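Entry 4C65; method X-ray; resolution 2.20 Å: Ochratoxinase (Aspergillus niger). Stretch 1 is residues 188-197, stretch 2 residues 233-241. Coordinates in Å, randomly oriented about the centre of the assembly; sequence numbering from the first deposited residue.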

ATOM      1  N   VAL A 188       2.879 -20.617  -6.463  1.00 14.51           N
ATOM      2  CA  VAL A 188       2.231 -21.861  -6.022  1.00 14.22           C
ATOM      3  C   VAL A 188       3.017 -22.503  -4.876  1.00 13.99           C
ATOM      4  O   VAL A 188       2.418 -23.198  -4.039  1.00 13.60           O
ATOM      5  CB  VAL A 188       1.907 -22.887  -7.129  1.00 14.30           C
ATOM      6  CG1 VAL A 188       0.894 -22.335  -8.115  1.00 14.49           C
ATOM      7  CG2 VAL A 188       3.158 -23.353  -7.842  1.00 14.78           C
ATOM      8  N   ARG A 189       4.322 -22.256  -4.808  1.00 13.84           N
ATOM      9  CA  ARG A 189       5.073 -22.750  -3.671  1.00 13.85           C
ATOM     10  C   ARG A 189       4.520 -22.141  -2.409  1.00 13.34           C
ATOM     11  O   ARG A 189       4.271 -22.849  -1.445  1.00 13.22           O
ATOM     12  CB  ARG A 189       6.559 -22.445  -3.781  1.00 14.25           C
ATOM     13  CG  ARG A 189       7.304 -23.289  -4.813  1.00 14.57           C
ATOM     14  CD  ARG A 189       8.797 -23.093  -4.632  1.00 14.84           C
ATOM     15  NE  ARG A 189       9.556 -23.578  -5.774  1.00 15.09           N
ATOM     16  CZ  ARG A 189       9.863 -24.845  -5.986  1.00 15.15           C
ATOM     17  NH1 ARG A 189       9.428 -25.800  -5.166  1.00 14.98           N
ATOM     18  NH2 ARG A 189      10.591 -25.155  -7.055  1.00 15.65           N
ATOM     19  N   ARG A 190       4.361 -20.827  -2.396  1.00 13.36           N
ATOM     20  CA  ARG A 190       3.811 -20.190  -1.205  1.00 13.21           C
ATOM     21  C   ARG A 190       2.393 -20.682  -0.926  1.00 12.74           C
ATOM     22  O   ARG A 190       2.049 -20.956   0.232  1.00 12.83           O
ATOM     23  CB  ARG A 190       3.873 -18.666  -1.278  1.00 13.30           C
ATOM     24  CG  ARG A 190       3.163 -18.036  -0.072  1.00 13.36           C
ATOM     25  CD  ARG A 190       3.854 -16.820   0.511  1.00 13.36           C
ATOM     26  NE  ARG A 190       4.106 -15.801  -0.489  1.00 13.42           N
ATOM     27  CZ  ARG A 190       5.297 -15.309  -0.798  1.00 13.86           C
ATOM     28  NH1 ARG A 190       6.405 -15.726  -0.217  1.00 14.08           N
ATOM     29  NH2 ARG A 190       5.384 -14.389  -1.734  1.00 14.28           N
ATOM     30  N   ALA A 191       1.598 -20.851  -1.977  1.00 12.60           N
ATOM     31  CA  ALA A 191       0.236 -21.295  -1.822  1.00 12.52           C
ATOM     32  C   ALA A 191       0.140 -22.581  -1.039  1.00 12.25           C
ATOM     33  O   ALA A 191      -0.655 -22.671  -0.102  1.00 12.14           O
ATOM     34  CB  ALA A 191      -0.441 -21.457  -3.170  1.00 12.85           C
ATOM     35  N   VAL A 192       0.934 -23.585  -1.422  1.00 12.44           N
ATOM     36  CA  VAL A 192       0.928 -24.858  -0.705  1.00 12.15           C
ATOM     37  C   VAL A 192       1.401 -24.632   0.740  1.00 11.93           C
ATOM     38  O   VAL A 192       0.783 -25.115   1.690  1.00 11.57           O
ATOM     39  CB  VAL A 192       1.824 -25.899  -1.386  1.00 12.43           C
ATOM     40  CG1 VAL A 192       1.914 -27.163  -0.532  1.00 12.51           C
ATOM     41  CG2 VAL A 192       1.282 -26.257  -2.753  1.00 12.59           C
ATOM     42  N   ARG A 193       2.492 -23.881   0.895  1.00 11.99           N
ATOM     43  CA  ARG A 193       3.078 -23.653   2.207  1.00 12.15           C
ATOM     44  C   ARG A 193       2.107 -22.938   3.150  1.00 11.93           C
ATOM     45  O   ARG A 193       2.037 -23.260   4.327  1.00 12.06           O
ATOM     46  CB  ARG A 193       4.372 -22.879   2.066  1.00 12.44           C
ATOM     47  CG  ARG A 193       5.476 -23.704   1.437  1.00 12.71           C
ATOM     48  CD  ARG A 193       6.643 -22.854   0.944  1.00 13.07           C
ATOM     49  NE  ARG A 193       7.585 -23.681   0.183  1.00 13.33           N
ATOM     50  CZ  ARG A 193       8.773 -23.280  -0.253  1.00 13.51           C
ATOM     51  NH1 ARG A 193       9.218 -22.078   0.007  1.00 13.63           N
ATOM     52  NH2 ARG A 193       9.534 -24.121  -0.914  1.00 13.96           N
ATOM     53  N   LEU A 194       1.313 -22.013   2.630  1.00 11.82           N
ATOM     54  CA  LEU A 194       0.345 -21.319   3.466  1.00 11.67           C
ATOM     55  C   LEU A 194      -0.745 -22.256   3.993  1.00 11.68           C
ATOM     56  O   LEU A 194      -1.295 -22.031   5.073  1.00 11.38           O
ATOM     57  CB  LEU A 194      -0.297 -20.182   2.702  1.00 11.73           C
ATOM     58  CG  LEU A 194       0.526 -18.912   2.491  1.00 11.94           C
ATOM     59  CD1 LEU A 194      -0.130 -18.051   1.427  1.00 12.00           C
ATOM     60  CD2 LEU A 194       0.652 -18.118   3.777  1.00 11.97           C
ATOM     61  N   GLN A 195      -1.063 -23.325   3.268  1.00 11.97           N
ATOM     62  CA  GLN A 195      -2.046 -24.276   3.790  1.00 12.08           C
ATOM     63  C   GLN A 195      -1.410 -25.144   4.856  1.00 12.39           C
ATOM     64  O   GLN A 195      -2.002 -25.369   5.919  1.00 12.74           O
ATOM     65  CB  GLN A 195      -2.634 -25.140   2.676  1.00 12.07           C
ATOM     66  CG  GLN A 195      -3.160 -24.363   1.485  1.00 11.98           C
ATOM     67  CD  GLN A 195      -3.732 -23.005   1.855  1.00 11.89           C
ATOM     68  OE1 GLN A 195      -4.585 -22.889   2.735  1.00 11.51           O
ATOM     69  NE2 GLN A 195      -3.322 -21.971   1.104  1.00 12.03           N
ATOM     70  N   ILE A 196      -0.201 -25.632   4.598  1.00 12.75           N
ATOM     71  CA  ILE A 196       0.522 -26.413   5.617  1.00 13.28           C
ATOM     72  C   ILE A 196       0.633 -25.573   6.893  1.00 13.57           C
ATOM     73  O   ILE A 196       0.478 -26.094   7.995  1.00 13.62           O
ATOM     74  CB  ILE A 196       1.935 -26.791   5.168  1.00 13.49           C
ATOM     75  CG1 ILE A 196       1.900 -27.665   3.908  1.00 13.67           C
ATOM     76  CG2 ILE A 196       2.669 -27.500   6.282  1.00 13.72           C
ATOM     77  CD1 ILE A 196       1.319 -29.045   4.127  1.00 13.83           C
ATOM     78  N   ARG A 197       0.910 -24.281   6.718  1.00 13.68           N
ATOM     79  CA  ARG A 197       0.999 -23.337   7.840  1.00 13.68           C
ATOM     80  C   ARG A 197      -0.204 -23.404   8.780  1.00 13.84           C
ATOM     81  O   ARG A 197      -0.021 -23.356   9.995  1.00 14.11           O
ATOM     82  CB  ARG A 197       1.147 -21.914   7.353  1.00 13.44           C
ATOM     83  CG  ARG A 197       1.588 -20.927   8.419  1.00 13.28           C
ATOM     84  CD  ARG A 197       1.789 -19.564   7.798  1.00 13.16           C
ATOM     85  NE  ARG A 197       2.433 -18.676   8.731  1.00 13.30           N
ATOM     86  CZ  ARG A 197       1.852 -18.106   9.772  1.00 13.19           C
ATOM     87  NH1 ARG A 197       0.551 -18.199   9.981  1.00 13.11           N
ATOM     88  NH2 ARG A 197       2.590 -17.395  10.575  1.00 13.43           N
ATOM     89  N   GLU A 233       5.186 -31.662  -5.377  1.00 16.90           N
ATOM     90  CA  GLU A 233       6.487 -31.734  -4.702  1.00 17.60           C
ATOM     91  C   GLU A 233       6.460 -31.023  -3.351  1.00 17.22           C
ATOM     92  O   GLU A 233       7.029 -31.501  -2.373  1.00 17.08           O
ATOM     93  CB  GLU A 233       7.581 -31.138  -5.580  1.00 18.53           C
ATOM     94  CG  GLU A 233       7.943 -32.015  -6.757  1.00 19.29           C
ATOM     95  CD  GLU A 233       8.752 -31.271  -7.820  1.00 20.43           C
ATOM     96  OE1 GLU A 233       8.849 -30.017  -7.727  1.00 20.57           O
ATOM     97  OE2 GLU A 233       9.286 -31.940  -8.739  1.00 21.25           O
ATOM     98  N   GLU A 234       5.836 -29.852  -3.320  1.00 17.17           N
ATOM     99  CA  GLU A 234       5.693 -29.105  -2.073  1.00 16.85           C
ATOM    100  C   GLU A 234       4.900 -29.913  -1.062  1.00 16.10           C
ATOM    101  O   GLU A 234       5.314 -30.015   0.077  1.00 16.48           O
ATOM    102  CB  GLU A 234       5.009 -27.767  -2.309  1.00 16.73           C
ATOM    103  CG  GLU A 234       5.901 -26.731  -2.962  1.00 17.72           C
ATOM    104  CD  GLU A 234       7.087 -26.373  -2.122  1.00 18.24           C
ATOM    105  OE1 GLU A 234       6.912 -26.281  -0.891  1.00 18.29           O
ATOM    106  OE2 GLU A 234       8.184 -26.169  -2.689  1.00 19.20           O
ATOM    107  N   ALA A 235       3.770 -30.477  -1.471  1.00 15.49           N
ATOM    108  CA  ALA A 235       2.964 -31.295  -0.560  1.00 14.73           C
ATOM    109  C   ALA A 235       3.755 -32.497  -0.047  1.00 14.99           C
ATOM    110  O   ALA A 235       3.813 -32.734   1.148  1.00 14.46           O
ATOM    111  CB  ALA A 235       1.710 -31.768  -1.247  1.00 14.17           C
ATOM    112  N   ALA A 236       4.407 -33.186  -0.980  1.00 15.70           N
ATOM    113  CA  ALA A 236       5.178 -34.379  -0.695  1.00 16.34           C
ATOM    114  C   ALA A 236       6.286 -34.170   0.325  1.00 17.21           C
ATOM    115  O   ALA A 236       6.563 -35.055   1.122  1.00 17.80           O
ATOM    116  CB  ALA A 236       5.755 -34.934  -1.976  1.00 16.98           C
ATOM    117  N   ARG A 237       6.939 -33.014   0.302  1.00 17.94           N
ATOM    118  CA  ARG A 237       8.044 -32.748   1.228  1.00 18.84           C
ATOM    119  C   ARG A 237       7.587 -32.698   2.689  1.00 18.48           C
ATOM    120  O   ARG A 237       8.359 -32.985   3.577  1.00 18.92           O
ATOM    121  CB  ARG A 237       8.777 -31.483   0.824  1.00 19.91           C
ATOM    122  CG  ARG A 237      10.163 -31.351   1.416  1.00 21.53           C
ATOM    123  CD  ARG A 237      11.062 -30.573   0.502  1.00 22.84           C
ATOM    124  NE  ARG A 237      10.395 -29.339   0.184  1.00 22.98           N
ATOM    125  CZ  ARG A 237      10.082 -28.901  -1.031  1.00 23.29           C
ATOM    126  NH1 ARG A 237      10.419 -29.536  -2.158  1.00 24.03           N
ATOM    127  NH2 ARG A 237       9.425 -27.766  -1.094  1.00 23.32           N
ATOM    128  N   GLN A 238       6.309 -32.401   2.909  1.00 17.50           N
ATOM    129  CA  GLN A 238       5.747 -32.424   4.224  1.00 17.23           C
ATOM    130  C   GLN A 238       4.795 -33.620   4.404  1.00 16.72           C
ATOM    131  O   GLN A 238       3.959 -33.631   5.310  1.00 15.90           O
ATOM    132  CB  GLN A 238       5.014 -31.095   4.520  1.00 17.10           C
ATOM    133  CG  GLN A 238       5.856 -29.841   4.327  1.00 17.84           C
ATOM    134  CD  GLN A 238       7.128 -29.882   5.137  1.00 19.10           C
ATOM    135  OE1 GLN A 238       7.124 -30.259   6.311  1.00 19.68           O
ATOM    136  NE2 GLN A 238       8.208 -29.454   4.540  1.00 20.27           N
ATOM    137  N   ASN A 239       4.946 -34.637   3.564  1.00 16.97           N
ATOM    138  CA  ASN A 239       4.146 -35.851   3.661  1.00 16.90           C
ATOM    139  C   ASN A 239       2.661 -35.647   3.480  1.00 15.97           C
ATOM    140  O   ASN A 239       1.840 -36.292   4.158  1.00 15.78           O
ATOM    141  CB  ASN A 239       4.436 -36.608   4.967  1.00 17.60           C
ATOM    142  CG  ASN A 239       5.358 -37.795   4.747  1.00 18.67           C
ATOM    143  OD1 ASN A 239       6.217 -37.780   3.875  1.00 19.91           O
ATOM    144  ND2 ASN A 239       5.231 -38.784   5.588  1.00 19.43           N
ATOM    145  N   ARG A 240       2.310 -34.740   2.563  1.00 15.47           N
ATOM    146  CA  ARG A 240       0.928 -34.604   2.133  1.00 14.51           C
ATOM    147  C   ARG A 240       0.827 -35.131   0.681  1.00 14.71           C
ATOM    148  O   ARG A 240       1.775 -35.048  -0.082  1.00 14.83           O
ATOM    149  CB  ARG A 240       0.484 -33.175   2.168  1.00 14.34           C
ATOM    150  CG  ARG A 240      -0.047 -32.705   3.500  1.00 14.37           C
ATOM    151  CD  ARG A 240       1.000 -32.698   4.596  1.00 14.95           C
ATOM    152  NE  ARG A 240       0.508 -31.938   5.732  1.00 14.85           N
ATOM    153  CZ  ARG A 240       1.173 -31.719   6.862  1.00 15.23           C
ATOM    154  NH1 ARG A 240       2.383 -32.213   7.059  1.00 15.84           N
ATOM    155  NH2 ARG A 240       0.607 -30.968   7.787  1.00 15.14           N
ATOM    156  N   ILE A 241      -0.349 -35.627   0.327  1.00 14.00           N
ATOM    157  CA  ILE A 241      -0.675 -35.863  -1.051  1.00 14.06           C
ATOM    158  C   ILE A 241      -1.640 -34.769  -1.556  1.00 13.58           C
ATOM    159  O   ILE A 241      -2.146 -33.957  -0.772  1.00 12.58           O
ATOM    160  CB  ILE A 241      -1.302 -37.229  -1.244  1.00 14.22           C
ATOM    161  CG1 ILE A 241      -2.597 -37.343  -0.442  1.00 13.79           C
ATOM    162  CG2 ILE A 241      -0.293 -38.312  -0.875  1.00 14.63           C
ATOM    163  CD1 ILE A 241      -3.533 -38.400  -0.968  1.00 14.03           C
TER
HETATM  164  O   HOH W   1      10.074 -28.347  -5.960  1.00  7.05           O

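What holds the two stretches together most strongly? The carboxylate of Glu234 does, since both its oxygens are engaged by arginines of the first helix. Arg193 grips it with two hydrogen bonds, NE to Glu234 OE1 at 2.9 Å and NH2 to Glu234 OE2 at 3.0 Å, while Arg189 NH1 reaches Glu234 OE2 at 2.8 Å. These salt bridges meet the guanidinium groups at their edges, where the N–H bonds point.

How can three arginines gather so closely? Arg237 NH2 also approaches Glu234 OE2, at 2.6 Å, in a weak hydrogen bond within its own stretch, and lies 3.7 Å from Arg193 NH2. The shared carboxylate lies among them and can offset part of this crowding of like charge.

Does water extend the network? Water 1 accepts a hydrogen bond from Arg189 NH1 at 2.7 Å and donates one to Glu233 OE1, also at 2.7 Å, linking residues whose side chains do not touch directly.

Where do apolar groups pack? Val192 points toward the second stretch, its CG1 lying 3.6 Å from CB of Glu234, against the aliphatic base of the same side chain that carries the carboxylate. One turn on from Val192, Ile196 CD1 meets residues that follow the second helix: it sits over one face of the Arg240 guanidinium, 3.4 Å from Arg240 NE, and 4.2 Å from Gln238 CB. Arg240 NH1 meanwhile donates a hydrogen bond to Gln238 O at 2.7 Å, tying the arginine to its own loop.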